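Chromosomal replication initiator protein DNAA (Helicobacter pylori, PDB 2WP0) acts as the initiator of bacterial chromosome replication, probably binding the replication origin in its ATP form to set up the initiation complex once per cell cycle. Local coordinates at residues 28-33 with 64-69; 14-19 with 24-29. One frame throughout, in Å; residues are numbered along the deposited sequence.

Contact 1 of 2, residues 28-33 with 64-69; sequences NYFSQL and ALLKEI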
loop_
_atom_site.group_PDB
_atom_site.type_symbol
_atom_site.label_atom_id
_atom_site.label_comp_id
_atom_site.label_asym_id
_atom_site.label_seq_id
_atom_site.Cartn_x
_atom_site.Cartn_y
_atom_site.Cartn_z
ATOM N N ASN D 28 -23.457 -22.547 -15.672
ATOM C CA ASN D 28 -22.106 -22.532 -15.148
ATOM C C ASN D 28 -21.913 -23.399 -13.911
ATOM O O ASN D 28 -20.838 -23.950 -13.683
ATOM C CB ASN D 28 -21.685 -21.096 -14.837
ATOM C CG ASN D 28 -21.567 -20.231 -16.089
ATOM O OD1 ASN D 28 -21.581 -19.005 -16.002
ATOM N ND2 ASN D 28 -21.439 -20.870 -17.260
ATOM N N TYR D 29 -22.953 -23.515 -13.099
ATOM C CA TYR D 29 -22.819 -24.210 -11.823
ATOM C C TYR D 29 -23.653 -25.482 -11.800
ATOM O O TYR D 29 -23.116 -26.589 -11.915
ATOM C CB TYR D 29 -23.155 -23.277 -10.630
ATOM C CG TYR D 29 -22.103 -22.208 -10.408
ATOM C CD1 TYR D 29 -20.851 -22.531 -9.859
ATOM C CD2 TYR D 29 -22.340 -20.887 -10.760
ATOM C CE1 TYR D 29 -19.883 -21.565 -9.660
ATOM C CE2 TYR D 29 -21.372 -19.912 -10.566
ATOM C CZ TYR D 29 -20.153 -20.259 -10.016
ATOM O OH TYR D 29 -19.199 -19.297 -9.840
ATOM N N PHE D 30 -24.964 -25.311 -11.673
ATOM C CA PHE D 30 -25.836 -26.417 -11.289
ATOM C C PHE D 30 -25.814 -27.623 -12.229
ATOM O O PHE D 30 -25.862 -28.759 -11.770
ATOM C CB PHE D 30 -27.258 -25.922 -11.065
ATOM C CG PHE D 30 -27.403 -25.051 -9.864
ATOM C CD1 PHE D 30 -27.397 -25.596 -8.592
ATOM C CD2 PHE D 30 -27.543 -23.683 -9.996
ATOM C CE1 PHE D 30 -27.547 -24.790 -7.469
ATOM C CE2 PHE D 30 -27.687 -22.861 -8.871
ATOM C CZ PHE D 30 -27.696 -23.419 -7.614
ATOM N N SER D 31 -25.736 -27.374 -13.530
ATOM C CA SER D 31 -25.708 -28.452 -14.513
ATOM C C SER D 31 -24.596 -29.486 -14.266
ATOM O O SER D 31 -24.742 -30.669 -14.606
ATOM C CB SER D 31 -25.522 -27.848 -15.891
ATOM O OG SER D 31 -24.547 -26.824 -15.834
ATOM N N GLN D 32 -23.491 -29.022 -13.674
ATOM C CA GLN D 32 -22.298 -29.834 -13.417
ATOM C C GLN D 32 -22.397 -30.704 -12.170
ATOM O O GLN D 32 -21.497 -31.499 -11.874
ATOM C CB GLN D 32 -21.098 -28.917 -13.245
ATOM C CG GLN D 32 -20.829 -27.982 -14.411
ATOM C CD GLN D 32 -19.400 -27.479 -14.391
ATOM O OE1 GLN D 32 -18.449 -28.268 -14.423
ATOM N NE2 GLN D 32 -19.238 -26.168 -14.327
ATOM N N LEU D 33 -23.489 -30.513 -11.439
ATOM C CA LEU D 33 -23.780 -31.207 -10.195
ATOM C C LEU D 33 -24.332 -32.597 -10.510
ATOM O O LEU D 33 -25.058 -32.777 -11.493
ATOM C CB LEU D 33 -24.842 -30.396 -9.462
ATOM C CG LEU D 33 -24.739 -30.159 -7.972
ATOM C CD1 LEU D 33 -23.306 -30.319 -7.586
ATOM C CD2 LEU D 33 -25.244 -28.761 -7.688
ATOM N N ALA D 64 -27.932 -23.192 0.586
ATOM C CA ALA D 64 -29.190 -22.908 1.272
ATOM C C ALA D 64 -30.353 -22.994 0.296
ATOM O O ALA D 64 -31.410 -23.527 0.633
ATOM C CB ALA D 64 -29.155 -21.557 1.927
ATOM N N LEU D 65 -30.155 -22.457 -0.904
ATOM C CA LEU D 65 -31.119 -22.621 -1.982
ATOM C C LEU D 65 -31.453 -24.076 -2.211
ATOM O O LEU D 65 -32.599 -24.403 -2.437
ATOM C CB LEU D 65 -30.589 -22.035 -3.284
ATOM C CG LEU D 65 -31.007 -20.599 -3.596
ATOM C CD1 LEU D 65 -30.017 -19.884 -4.555
ATOM C CD2 LEU D 65 -32.451 -20.595 -4.116
ATOM N N LEU D 66 -30.454 -24.949 -2.163
ATOM C CA LEU D 66 -30.692 -26.371 -2.404
ATOM C C LEU D 66 -31.394 -27.042 -1.245
ATOM O O LEU D 66 -32.352 -27.791 -1.447
ATOM C CB LEU D 66 -29.410 -27.114 -2.668
ATOM C CG LEU D 66 -28.709 -26.579 -3.894
ATOM C CD1 LEU D 66 -28.303 -27.625 -4.922
ATOM C CD2 LEU D 66 -29.337 -25.322 -4.490
ATOM N N LYS D 67 -30.900 -26.806 -0.036
ATOM C CA LYS D 67 -31.603 -27.286 1.128
ATOM C C LYS D 67 -33.076 -26.884 0.971
ATOM O O LYS D 67 -33.975 -27.729 0.938
ATOM C CB LYS D 67 -31.000 -26.684 2.394
ATOM C CG LYS D 67 -29.921 -27.534 3.047
ATOM C CD LYS D 67 -28.568 -26.837 3.075
ATOM C CE LYS D 67 -27.725 -27.309 4.277
ATOM N NZ LYS D 67 -26.435 -26.553 4.489
ATOM N N GLU D 68 -33.301 -25.583 0.843
ATOM C CA GLU D 68 -34.634 -25.027 0.650
ATOM C C GLU D 68 -35.432 -25.829 -0.369
ATOM O O GLU D 68 -36.226 -26.691 -0.015
ATOM C CB GLU D 68 -34.506 -23.579 0.184
ATOM C CG GLU D 68 -35.814 -22.861 -0.019
ATOM C CD GLU D 68 -35.671 -21.369 0.199
ATOM O OE1 GLU D 68 -35.064 -20.673 -0.646
ATOM O OE2 GLU D 68 -36.153 -20.882 1.241
ATOM N N ILE D 69 -35.205 -25.522 -1.640
ATOM C CA ILE D 69 -35.766 -26.265 -2.771
ATOM C C ILE D 69 -36.088 -27.741 -2.484
ATOM O O ILE D 69 -37.174 -28.214 -2.824
ATOM C CB ILE D 69 -34.818 -26.198 -3.980
ATOM C CG1 ILE D 69 -34.703 -24.756 -4.485
ATOM C CG2 ILE D 69 -35.277 -27.164 -5.071
ATOM C CD1 ILE D 69 -33.868 -24.620 -5.720
#
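Phe30 and Leu66 carry this contact, and their meeting is purely apolar. The corner CE1 of the Phe30 ring lies 3.5 Å from Leu66 CD2, and the neighbouring CZ is 4.0 Å from that same methyl. The second branch of the leucine, CD1, also reaches the ring, 3.9 Å from CE1. The ring thus presents one corner to the fork of the leucine and meets it obliquely. In both residues CG stands anti to the carbonyl carbon (chi1 -69° in Phe30, -61° in Leu66), which carries each side chain across the gap; the two run past one another in opposite directions. A second, looser touch comes from Leu33, whose CD2 is 4.3 Å from Leu66 CD1. The same CD2 lies 3.9 Å from Phe30 CD1, so Phe30, Leu33 and Leu66 form one small apolar cluster.

This cluster belongs to the hydrophobic core of domain I, whose helix-helix-strand-strand-helix-strand order is that of the KH-like DnaA N-terminal domain. Helix 52-71 is the connection between the parallel strands 44-49 and 84-89, and Leu66 also packs on Val85 of the latter strand. Phe30 is enclosed further by Val15 of helix 6-16 and by the ring of Tyr62.

No hydrogen bond crosses the contact; those of residues 28-33 shape the turn that follows helix 23-30. Leu33 N binds Phe30 O at 3.0 Å, closing a type I turn that brings Leu33 back over the core. On the outer side, Gln32 NE2 bonds to Asn28 O over 2.8 Å; the oxygen lies close to the plane of the amide, whereas the nitrogen sits above the carbonyl plane. NE2 also bonds to backbone of a chain of another protein, consistent with the role of domain I in binding regulators.

Contact 2 of 2, residues 14-19 with 24-29; sequences LVKQNP and IEYENY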
loop_
_atom_site.group_PDB
_atom_site.type_symbol
_atom_site.label_atom_id
_atom_site.label_comp_id
_atom_site.label_asym_id
_atom_site.label_seq_id
_atom_site.Cartn_x
_atom_site.Cartn_y
_atom_site.Cartn_z
ATOM N N LEU D 14 -36.021 -28.512 -10.977
ATOM C CA LEU D 14 -36.593 -27.712 -9.897
ATOM C C LEU D 14 -35.741 -26.500 -9.693
ATOM O O LEU D 14 -36.202 -25.438 -9.256
ATOM C CB LEU D 14 -36.611 -28.499 -8.594
ATOM C CG LEU D 14 -37.938 -29.116 -8.167
ATOM C CD1 LEU D 14 -37.786 -29.735 -6.791
ATOM C CD2 LEU D 14 -39.078 -28.078 -8.187
ATOM N N VAL D 15 -34.470 -26.689 -9.995
ATOM C CA VAL D 15 -33.495 -25.650 -9.771
ATOM C C VAL D 15 -33.577 -24.676 -10.926
ATOM O O VAL D 15 -33.645 -23.459 -10.733
ATOM C CB VAL D 15 -32.055 -26.221 -9.642
ATOM C CG1 VAL D 15 -31.095 -25.131 -9.181
ATOM C CG2 VAL D 15 -32.021 -27.415 -8.679
ATOM N N LYS D 16 -33.573 -25.230 -12.129
ATOM C CA LYS D 16 -33.681 -24.442 -13.329
ATOM C C LYS D 16 -34.920 -23.584 -13.182
ATOM O O LYS D 16 -34.881 -22.362 -13.346
ATOM C CB LYS D 16 -33.834 -25.373 -14.523
ATOM C CG LYS D 16 -33.247 -24.824 -15.795
ATOM C CD LYS D 16 -33.254 -25.882 -16.891
ATOM C CE LYS D 16 -32.314 -25.508 -18.028
ATOM N NZ LYS D 16 -32.451 -24.067 -18.390
ATOM N N GLN D 17 -36.015 -24.244 -12.831
ATOM C CA GLN D 17 -37.320 -23.603 -12.710
ATOM C C GLN D 17 -37.467 -22.619 -11.533
ATOM O O GLN D 17 -38.509 -21.987 -11.380
ATOM C CB GLN D 17 -38.399 -24.685 -12.682
ATOM C CG GLN D 17 -39.266 -24.681 -11.451
ATOM C CD GLN D 17 -40.033 -25.974 -11.297
ATOM O OE1 GLN D 17 -39.844 -26.925 -12.068
ATOM N NE2 GLN D 17 -40.908 -26.021 -10.299
ATOM N N ASN D 18 -36.419 -22.463 -10.730
ATOM C CA ASN D 18 -36.471 -21.565 -9.574
ATOM C C ASN D 18 -36.118 -20.098 -9.834
ATOM O O ASN D 18 -35.110 -19.788 -10.481
ATOM C CB ASN D 18 -35.623 -22.090 -8.407
ATOM C CG ASN D 18 -35.678 -21.166 -7.186
ATOM O OD1 ASN D 18 -35.071 -20.090 -7.174
ATOM N ND2 ASN D 18 -36.415 -21.584 -6.159
ATOM N N PRO D 19 -36.959 -19.195 -9.301
ATOM C CA PRO D 19 -36.754 -17.744 -9.290
ATOM C C PRO D 19 -35.298 -17.348 -9.041
ATOM O O PRO D 19 -34.652 -16.924 -9.981
ATOM C CB PRO D 19 -37.640 -17.287 -8.136
ATOM C CG PRO D 19 -38.770 -18.259 -8.159
ATOM C CD PRO D 19 -38.260 -19.565 -8.719
ATOM N N ILE D 24 -27.541 -18.495 -16.645
ATOM C CA ILE D 24 -26.098 -18.679 -16.576
ATOM C C ILE D 24 -25.665 -19.383 -15.289
ATOM O O ILE D 24 -24.722 -20.171 -15.307
ATOM C CB ILE D 24 -25.313 -17.358 -16.729
ATOM C CG1 ILE D 24 -25.759 -16.338 -15.674
ATOM C CG2 ILE D 24 -25.476 -16.804 -18.137
ATOM C CD1 ILE D 24 -25.088 -16.478 -14.276
ATOM N N GLU D 25 -26.338 -19.091 -14.175
ATOM C CA GLU D 25 -25.986 -19.712 -12.896
ATOM C C GLU D 25 -26.261 -21.215 -12.961
ATOM O O GLU D 25 -25.483 -22.035 -12.471
ATOM C CB GLU D 25 -26.763 -19.084 -11.736
ATOM C CG GLU D 25 -26.175 -17.795 -11.174
ATOM C CD GLU D 25 -27.047 -17.202 -10.069
ATOM O OE1 GLU D 25 -26.512 -16.934 -8.961
ATOM O OE2 GLU D 25 -28.265 -17.019 -10.314
ATOM N N TYR D 26 -27.380 -21.576 -13.574
ATOM C CA TYR D 26 -27.742 -22.971 -13.714
ATOM C C TYR D 26 -26.715 -23.648 -14.599
ATOM O O TYR D 26 -26.281 -24.778 -14.324
ATOM C CB TYR D 26 -29.130 -23.105 -14.338
ATOM C CG TYR D 26 -29.484 -24.533 -14.671
ATOM C CD1 TYR D 26 -29.263 -25.050 -15.944
ATOM C CD2 TYR D 26 -30.022 -25.375 -13.707
ATOM C CE1 TYR D 26 -29.577 -26.362 -16.245
ATOM C CE2 TYR D 26 -30.334 -26.691 -13.997
ATOM C CZ TYR D 26 -30.115 -27.181 -15.270
ATOM O OH TYR D 26 -30.445 -28.494 -15.559
ATOM N N GLU D 27 -26.322 -22.943 -15.661
ATOM C CA GLU D 27 -25.426 -23.484 -16.684
ATOM C C GLU D 27 -24.016 -23.651 -16.138
ATOM O O GLU D 27 -23.457 -24.744 -16.123
ATOM C CB GLU D 27 -25.398 -22.555 -17.896
ATOM C CG GLU D 27 -25.398 -23.290 -19.211
ATOM C CD GLU D 27 -26.809 -23.542 -19.740
ATOM O OE1 GLU D 27 -27.479 -22.553 -20.132
ATOM O OE2 GLU D 27 -27.250 -24.721 -19.780
ATOM N N ASN D 28 -23.457 -22.547 -15.672
ATOM C CA ASN D 28 -22.106 -22.532 -15.148
ATOM C C ASN D 28 -21.913 -23.399 -13.911
ATOM O O ASN D 28 -20.838 -23.950 -13.683
ATOM C CB ASN D 28 -21.685 -21.096 -14.837
ATOM C CG ASN D 28 -21.567 -20.231 -16.089
ATOM O OD1 ASN D 28 -21.581 -19.005 -16.002
ATOM N ND2 ASN D 28 -21.439 -20.870 -17.260
ATOM N N TYR D 29 -22.953 -23.515 -13.099
ATOM C CA TYR D 29 -22.819 -24.210 -11.823
ATOM C C TYR D 29 -23.653 -25.482 -11.800
ATOM O O TYR D 29 -23.116 -26.589 -11.915
ATOM C CB TYR D 29 -23.155 -23.277 -10.630
ATOM C CG TYR D 29 -22.103 -22.208 -10.408
ATOM C CD1 TYR D 29 -20.851 -22.531 -9.859
ATOM C CD2 TYR D 29 -22.340 -20.887 -10.760
ATOM C CE1 TYR D 29 -19.883 -21.565 -9.660
ATOM C CE2 TYR D 29 -21.372 -19.912 -10.566
ATOM C CZ TYR D 29 -20.153 -20.259 -10.016
ATOM O OH TYR D 29 -19.199 -19.297 -9.840
#
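One face of the Tyr26 ring is covered by the aliphatic chain of Lys16. CG of the lysine stands over the ring centre, 3.7 Å from the centroid and only 3° off the normal, a CH-pi contact. The other flat group in these segments, the buried ring of Tyr29, takes no part in the pairing; at its edge, and in its plane, lies the carbonyl oxygen Glu25 O from the preceding turn of the same helix.

The pair bridges the first two helices of domain I, 6-16 and 23-30, which follow one another as a helix-loop-helix hairpin. Lys16 is on the last turn of the first helix and Tyr26 midway along the second, where their CA atoms come within 6.1 Å. Such closeness lets the lysine chain start almost on the ring.

Lys16 crosses the tyrosine at about a right angle. Its CB lies 3.8 Å from Tyr26 CE2, CG spans the middle, and CD passes to the far half of the ring, 3.8 Å from Tyr26 CE1. CE follows on that same half, 3.4 Å from CE1. With its CG anti to the backbone N (chi1 173°), Tyr26 sends its ring from helix 23-30 toward the end of helix 6-16. No hydrogen bond joins the segments; the pairing rests on CH-pi and van der Waals contact between the methylenes and the ring.

The lysine chain stays extended through chi3 and bends at chi4 (-44°), which turns the ammonium group toward the CD1 side of Tyr26. There NZ stands 4.1 Å from Tyr26 CD1, while the carboxylate oxygen Glu27 OE2, of opposite charge, is 5.4 Å from NZ and not in contact with it.

In the fold
Both contacts use helix 23-30, which presents different sides of itself to different partners. Contact 1 is a core contact near the centre of the chain, tying the C-terminal part of helix 23-30 to helix 52-71 through buried hydrocarbon; contact 2 lies at the surface, about 11 Å from that centre, and clasps helix 6-16 through an aromatic face under a lysine chain. Buried side chains serve the first, an amphipathic side chain with a charged end the second. The centres are about 7 Å apart, and the two contacts touch where Phe30 CG packs 3.8 Å from Val15 CG1. Ser31 N, 2.8 Å from Tyr26 O, probably adds a hydrogen bond.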